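Extracellular solute-binding protein, family 1 (Bifidobacterium longum subsp. infantis ATCC 15697, PDB 3QUF) probably binds an extracellular solute, perhaps a sugar, and delivers it to an ABC transporter, as in other family 1 solute-binding proteins. Local coordinates at residues E162-G167 against W229-K234; T176-D181 against A187-G192. All blocks are in the same frame, centred on the assembly; numbering follows the deposited sequence.

Interaction 1: E162-G167 against W229-K234; sequences EFIEMG and WEAAAK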
loop_
_atom_site.group_PDB
_atom_site.type_symbol
_atom_site.label_atom_id
_atom_site.label_comp_id
_atom_site.label_asym_id
_atom_site.label_seq_id
_atom_site.Cartn_x
_atom_site.Cartn_y
_atom_site.Cartn_z
ATOM N N GLU A 162 -7.011 24.114 -0.464
ATOM C CA GLU A 162 -8.197 24.171 -1.344
ATOM C C GLU A 162 -9.241 23.104 -0.970
ATOM O O GLU A 162 -10.467 23.304 -1.074
ATOM C CB GLU A 162 -7.777 24.020 -2.817
ATOM C CG GLU A 162 -6.904 25.158 -3.362
ATOM C CD GLU A 162 -6.034 24.764 -4.581
ATOM O OE1 GLU A 162 -5.897 23.565 -4.891
ATOM O OE2 GLU A 162 -5.493 25.678 -5.250
ATOM N N PHE A 163 -8.759 21.947 -0.547
ATOM C CA PHE A 163 -9.641 20.900 -0.052
ATOM C C PHE A 163 -10.407 21.331 1.198
ATOM O O PHE A 163 -11.601 21.012 1.352
ATOM C CB PHE A 163 -8.813 19.636 0.230
ATOM C CG PHE A 163 -9.575 18.513 0.893
ATOM C CD1 PHE A 163 -10.445 17.729 0.169
ATOM C CD2 PHE A 163 -9.336 18.184 2.217
ATOM C CE1 PHE A 163 -11.120 16.659 0.780
ATOM C CE2 PHE A 163 -9.989 17.125 2.819
ATOM C CZ PHE A 163 -10.886 16.369 2.086
ATOM N N ILE A 164 -9.737 22.047 2.095
ATOM C CA ILE A 164 -10.388 22.532 3.309
ATOM C C ILE A 164 -11.461 23.556 2.898
ATOM O O ILE A 164 -12.606 23.500 3.381
ATOM C CB ILE A 164 -9.386 23.137 4.312
ATOM C CG1 ILE A 164 -8.523 22.030 4.934
ATOM C CG2 ILE A 164 -10.114 23.895 5.432
ATOM C CD1 ILE A 164 -7.359 22.531 5.791
ATOM N N GLU A 165 -11.104 24.460 1.992
ATOM C CA GLU A 165 -12.058 25.487 1.529
ATOM C C GLU A 165 -13.266 24.830 0.838
ATOM O O GLU A 165 -14.401 25.238 1.074
ATOM C CB GLU A 165 -11.390 26.473 0.578
ATOM C CG GLU A 165 -10.405 27.435 1.248
ATOM C CD GLU A 165 -11.011 28.276 2.400
ATOM O OE1 GLU A 165 -12.049 28.949 2.186
ATOM O OE2 GLU A 165 -10.440 28.260 3.522
HETATM N N MSE A 166 -13.024 23.792 0.034
HETATM C CA MSE A 166 -14.112 23.064 -0.625
HETATM C C MSE A 166 -15.012 22.377 0.393
HETATM O O MSE A 166 -16.241 22.408 0.253
HETATM C CB MSE A 166 -13.554 22.018 -1.589
HETATM C CG MSE A 166 -14.599 21.288 -2.432
HETATM SE SE MSE A 166 -13.923 19.615 -3.136
HETATM C CE MSE A 166 -13.444 18.758 -1.436
ATOM N N GLY A 167 -14.404 21.780 1.399
ATOM C CA GLY A 167 -15.124 21.050 2.419
ATOM C C GLY A 167 -16.068 21.970 3.192
ATOM O O GLY A 167 -17.192 21.577 3.514
ATOM N N TRP A 229 -3.309 18.380 8.687
ATOM C CA TRP A 229 -4.429 17.442 8.844
ATOM C C TRP A 229 -5.359 17.914 9.981
ATOM O O TRP A 229 -6.575 17.906 9.803
ATOM C CB TRP A 229 -3.893 16.008 9.090
ATOM C CG TRP A 229 -4.833 14.904 8.747
ATOM C CD1 TRP A 229 -5.220 14.520 7.525
ATOM C CD2 TRP A 229 -5.501 14.036 9.672
ATOM N NE1 TRP A 229 -6.083 13.445 7.606
ATOM C CE2 TRP A 229 -6.255 13.121 8.915
ATOM C CE3 TRP A 229 -5.500 13.919 11.059
ATOM C CZ2 TRP A 229 -7.039 12.136 9.488
ATOM C CZ3 TRP A 229 -6.261 12.921 11.629
ATOM C CH2 TRP A 229 -7.034 12.050 10.842
ATOM N N GLU A 230 -4.802 18.355 11.111
ATOM C CA GLU A 230 -5.586 18.890 12.244
ATOM C C GLU A 230 -6.416 20.107 11.769
ATOM O O GLU A 230 -7.575 20.286 12.169
ATOM C CB GLU A 230 -4.662 19.268 13.421
ATOM C CG GLU A 230 -5.378 19.837 14.663
ATOM C CD GLU A 230 -4.418 20.337 15.758
ATOM O OE1 GLU A 230 -3.192 20.406 15.519
ATOM O OE2 GLU A 230 -4.890 20.683 16.862
ATOM N N ALA A 231 -5.825 20.937 10.910
ATOM C CA ALA A 231 -6.512 22.140 10.413
ATOM C C ALA A 231 -7.801 21.784 9.670
ATOM O O ALA A 231 -8.795 22.509 9.776
ATOM C CB ALA A 231 -5.586 22.975 9.505
ATOM N N ALA A 232 -7.795 20.673 8.919
ATOM C CA ALA A 232 -9.011 20.205 8.262
ATOM C C ALA A 232 -10.033 19.744 9.294
ATOM O O ALA A 232 -11.210 19.944 9.097
ATOM C CB ALA A 232 -8.727 19.076 7.242
ATOM N N ALA A 233 -9.574 19.138 10.386
ATOM C CA ALA A 233 -10.480 18.743 11.468
ATOM C C ALA A 233 -11.066 19.976 12.148
ATOM O O ALA A 233 -12.262 20.018 12.437
ATOM C CB ALA A 233 -9.776 17.895 12.479
ATOM N N LYS A 234 -10.228 20.976 12.407
ATOM C CA LYS A 234 -10.684 22.175 13.130
ATOM C C LYS A 234 -11.679 22.969 12.291
ATOM O O LYS A 234 -12.571 23.650 12.842
ATOM C CB LYS A 234 -9.487 23.050 13.536
ATOM C CG LYS A 234 -8.592 22.415 14.610
ATOM C CD LYS A 234 -9.269 22.388 15.991
ATOM C CE LYS A 234 -8.344 21.925 17.136
ATOM N NZ LYS A 234 -8.967 22.220 18.491
#

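Interaction 2: T176-D181 against A187-G192; sequences TAFLED and AGSFTG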
loop_
_atom_site.group_PDB
_atom_site.type_symbol
_atom_site.label_atom_id
_atom_site.label_comp_id
_atom_site.label_asym_id
_atom_site.label_seq_id
_atom_site.Cartn_x
_atom_site.Cartn_y
_atom_site.Cartn_z
ATOM N N THR A 176 -22.287 16.460 3.733
ATOM C CA THR A 176 -21.084 16.156 4.497
ATOM C C THR A 176 -19.935 16.090 3.504
ATOM O O THR A 176 -20.028 15.363 2.525
ATOM C CB THR A 176 -21.270 14.820 5.211
ATOM O OG1 THR A 176 -22.402 14.937 6.101
ATOM C CG2 THR A 176 -20.046 14.433 5.986
ATOM N N ALA A 177 -18.871 16.862 3.755
ATOM C CA ALA A 177 -17.784 16.965 2.789
ATOM C C ALA A 177 -16.998 15.670 2.702
ATOM O O ALA A 177 -16.707 15.192 1.604
ATOM C CB ALA A 177 -16.849 18.138 3.145
ATOM N N PHE A 178 -16.640 15.115 3.856
ATOM C CA PHE A 178 -15.678 14.026 3.919
ATOM C C PHE A 178 -15.876 13.204 5.183
ATOM O O PHE A 178 -16.126 13.741 6.280
ATOM C CB PHE A 178 -14.265 14.622 3.890
ATOM C CG PHE A 178 -13.175 13.604 4.007
ATOM C CD1 PHE A 178 -13.117 12.536 3.118
ATOM C CD2 PHE A 178 -12.188 13.709 4.984
ATOM C CE1 PHE A 178 -12.097 11.588 3.216
ATOM C CE2 PHE A 178 -11.172 12.783 5.086
ATOM C CZ PHE A 178 -11.123 11.713 4.197
ATOM N N LEU A 179 -15.805 11.889 5.011
ATOM C CA LEU A 179 -15.749 10.980 6.117
ATOM C C LEU A 179 -14.648 9.990 5.827
ATOM O O LEU A 179 -14.357 9.684 4.651
ATOM C CB LEU A 179 -17.061 10.224 6.274
ATOM C CG LEU A 179 -18.294 10.987 6.664
ATOM C CD1 LEU A 179 -19.440 9.973 6.664
ATOM C CD2 LEU A 179 -18.139 11.663 8.032
ATOM N N GLU A 180 -14.048 9.470 6.886
ATOM C CA GLU A 180 -12.991 8.482 6.734
ATOM C C GLU A 180 -12.998 7.435 7.828
ATOM O O GLU A 180 -13.397 7.712 8.942
ATOM C CB GLU A 180 -11.668 9.190 6.715
ATOM C CG GLU A 180 -10.513 8.336 6.255
ATOM C CD GLU A 180 -9.285 9.175 5.875
ATOM O OE1 GLU A 180 -9.115 10.283 6.425
ATOM O OE2 GLU A 180 -8.518 8.703 5.046
ATOM N N ASP A 181 -12.616 6.231 7.458
ATOM C CA ASP A 181 -12.443 5.133 8.403
ATOM C C ASP A 181 -11.095 5.331 9.145
ATOM O O ASP A 181 -10.069 5.161 8.547
ATOM C CB ASP A 181 -12.453 3.813 7.632
ATOM C CG ASP A 181 -12.192 2.597 8.509
ATOM O OD1 ASP A 181 -12.577 2.605 9.718
ATOM O OD2 ASP A 181 -11.603 1.623 7.976
ATOM N N ALA A 187 -5.005 6.720 8.716
ATOM C CA ALA A 187 -5.889 7.351 7.751
ATOM C C ALA A 187 -5.225 7.481 6.392
ATOM O O ALA A 187 -4.091 7.962 6.274
ATOM C CB ALA A 187 -6.344 8.750 8.237
ATOM N N GLY A 188 -5.948 7.077 5.362
ATOM C CA GLY A 188 -5.456 7.213 3.990
ATOM C C GLY A 188 -5.231 8.672 3.575
ATOM O O GLY A 188 -4.278 8.983 2.871
ATOM N N SER A 189 -6.098 9.573 4.001
ATOM C CA SER A 189 -5.921 11.006 3.663
ATOM C C SER A 189 -4.645 11.582 4.268
ATOM O O SER A 189 -3.915 12.342 3.630
ATOM C CB SER A 189 -7.161 11.846 4.109
ATOM O OG SER A 189 -7.405 11.776 5.523
ATOM N N PHE A 190 -4.394 11.247 5.529
ATOM C CA PHE A 190 -3.180 11.650 6.191
ATOM C C PHE A 190 -1.973 11.084 5.456
ATOM O O PHE A 190 -1.001 11.789 5.228
ATOM C CB PHE A 190 -3.147 11.166 7.651
ATOM C CG PHE A 190 -1.856 11.464 8.325
ATOM C CD1 PHE A 190 -1.589 12.734 8.848
ATOM C CD2 PHE A 190 -0.862 10.495 8.376
ATOM C CE1 PHE A 190 -0.380 13.011 9.428
ATOM C CE2 PHE A 190 0.361 10.791 8.966
ATOM C CZ PHE A 190 0.590 12.050 9.483
ATOM N N THR A 191 -2.041 9.805 5.086
ATOM C CA THR A 191 -0.896 9.177 4.410
ATOM C C THR A 191 -0.627 9.874 3.081
ATOM O O THR A 191 0.541 10.101 2.725
ATOM C CB THR A 191 -1.119 7.686 4.243
ATOM O OG1 THR A 191 -1.277 7.124 5.560
ATOM C CG2 THR A 191 0.054 7.012 3.540
ATOM N N GLY A 192 -1.692 10.224 2.360
ATOM C CA GLY A 192 -1.547 10.960 1.096
ATOM C C GLY A 192 -0.899 12.315 1.280
ATOM O O GLY A 192 -0.073 12.757 0.467
#

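Interaction 1: E162-G167 against W229-K234
Ile-164 reaches across to the backbone and methyl groups of Ala-231 and Ala-232, and this single branched side chain carries the contact from helix 160-172. Its CG1 lies anti to its own carbonyl carbon (chi1 -71°) and CD1 extends straight on (chi2 172°), which brings the end of the chain over the peptide joining the two alanines. CD1 is 3.7 Å from Ala-232 N and 4.0 Å from Ala-231 C. One carbon back, CG1 of Ile-164 meets CB of Ala-232 at 3.8 Å. This is the tight, buried part: Ile-164 and Ala-232 approach to 5.6 Å between CA atoms. The pair belongs to the alpha/beta lobe built around strand 135-144, in what is probably the two-lobed fold of periplasmic-type binding proteins. An alanine in place of Ile-164 would probably open a gap between the helices and leave the methyl of Ala-232 without its apolar partner. Toward solvent the fit loosens. CD1 of Ile-164 touches CB of partly exposed Ala-231 at 4.1 Å, and no hydrogen bond joins the segments. On the exposed side of helix 160-172, Glu-165 instead forms a salt bridge with Lys-168 of its own helix.

Interaction 2: T176-D181 against A187-G192
Glu-180 lays its carboxylate against the first turn of helix 188-199, meeting Ser-189 with both oxygens. OE2 accepts the backbone N-H of Ser-189 at 2.8 Å through its syn lone pair, and the bond is fairly straight (162°). OE1 takes the hydroxyl OG of Ser-189; the modelled separation of 2.4 Å is very short and its exact value is doubtful. With CG anti to the backbone N (chi1 -167°) and the chain extended beyond it, Glu-180 sends the carboxylate well out from the backbone. Ser-189 turns OG back between its own N and carbonyl carbon (chi1 60°), which places OG on the same carboxylate as the amide. Gly-188 N is also close to OE2, at 3.1 Å, but at an angle too poor for a bond. Ala-187 is the N-cap, and by binding the N-H of Ser-189 in the first turn the carboxylate, carried on a strand-following loop, sits at the positive end of the helix dipole, an arrangement likely to stabilise its negative charge. The methyl CB of Ala-187 packs against OE1 of Glu-180 at 3.6 Å. Strand 176-178 runs parallel to strand 259-264 in the sheet of this lobe, and Phe-178 on it presents its ring edge, at CE2 and CZ, to Ser-189 OG, 3.9 Å from CZ and near the ring plane. The side chain of Glu-180 also touches Arg-263 of strand 259-264, while Ser-189 OG has a second partner in Trp-229 NE1.

In the fold
From the N terminus, the chain first passes through 162-167 on helix 160-172, then turns into strand 176-178 and the loop of interaction 2. The five residues between 181 and 187 make that contact a tight, local closure, from which helix 188-199 sets out. Only after further helices does the chain return at 229-234, closing interaction 1 across 61 intervening residues. Interaction 2 is therefore nested inside interaction 1, their centres about 11 Å apart. They also touch: CA of Gly-167 packs on CB of Ala-177 at 3.5 Å, and Trp-229 CZ2 on Ala-187 CB at 3.7 Å. Together they join helices 160-172, 188-199 and 223-234 to strand 176-178.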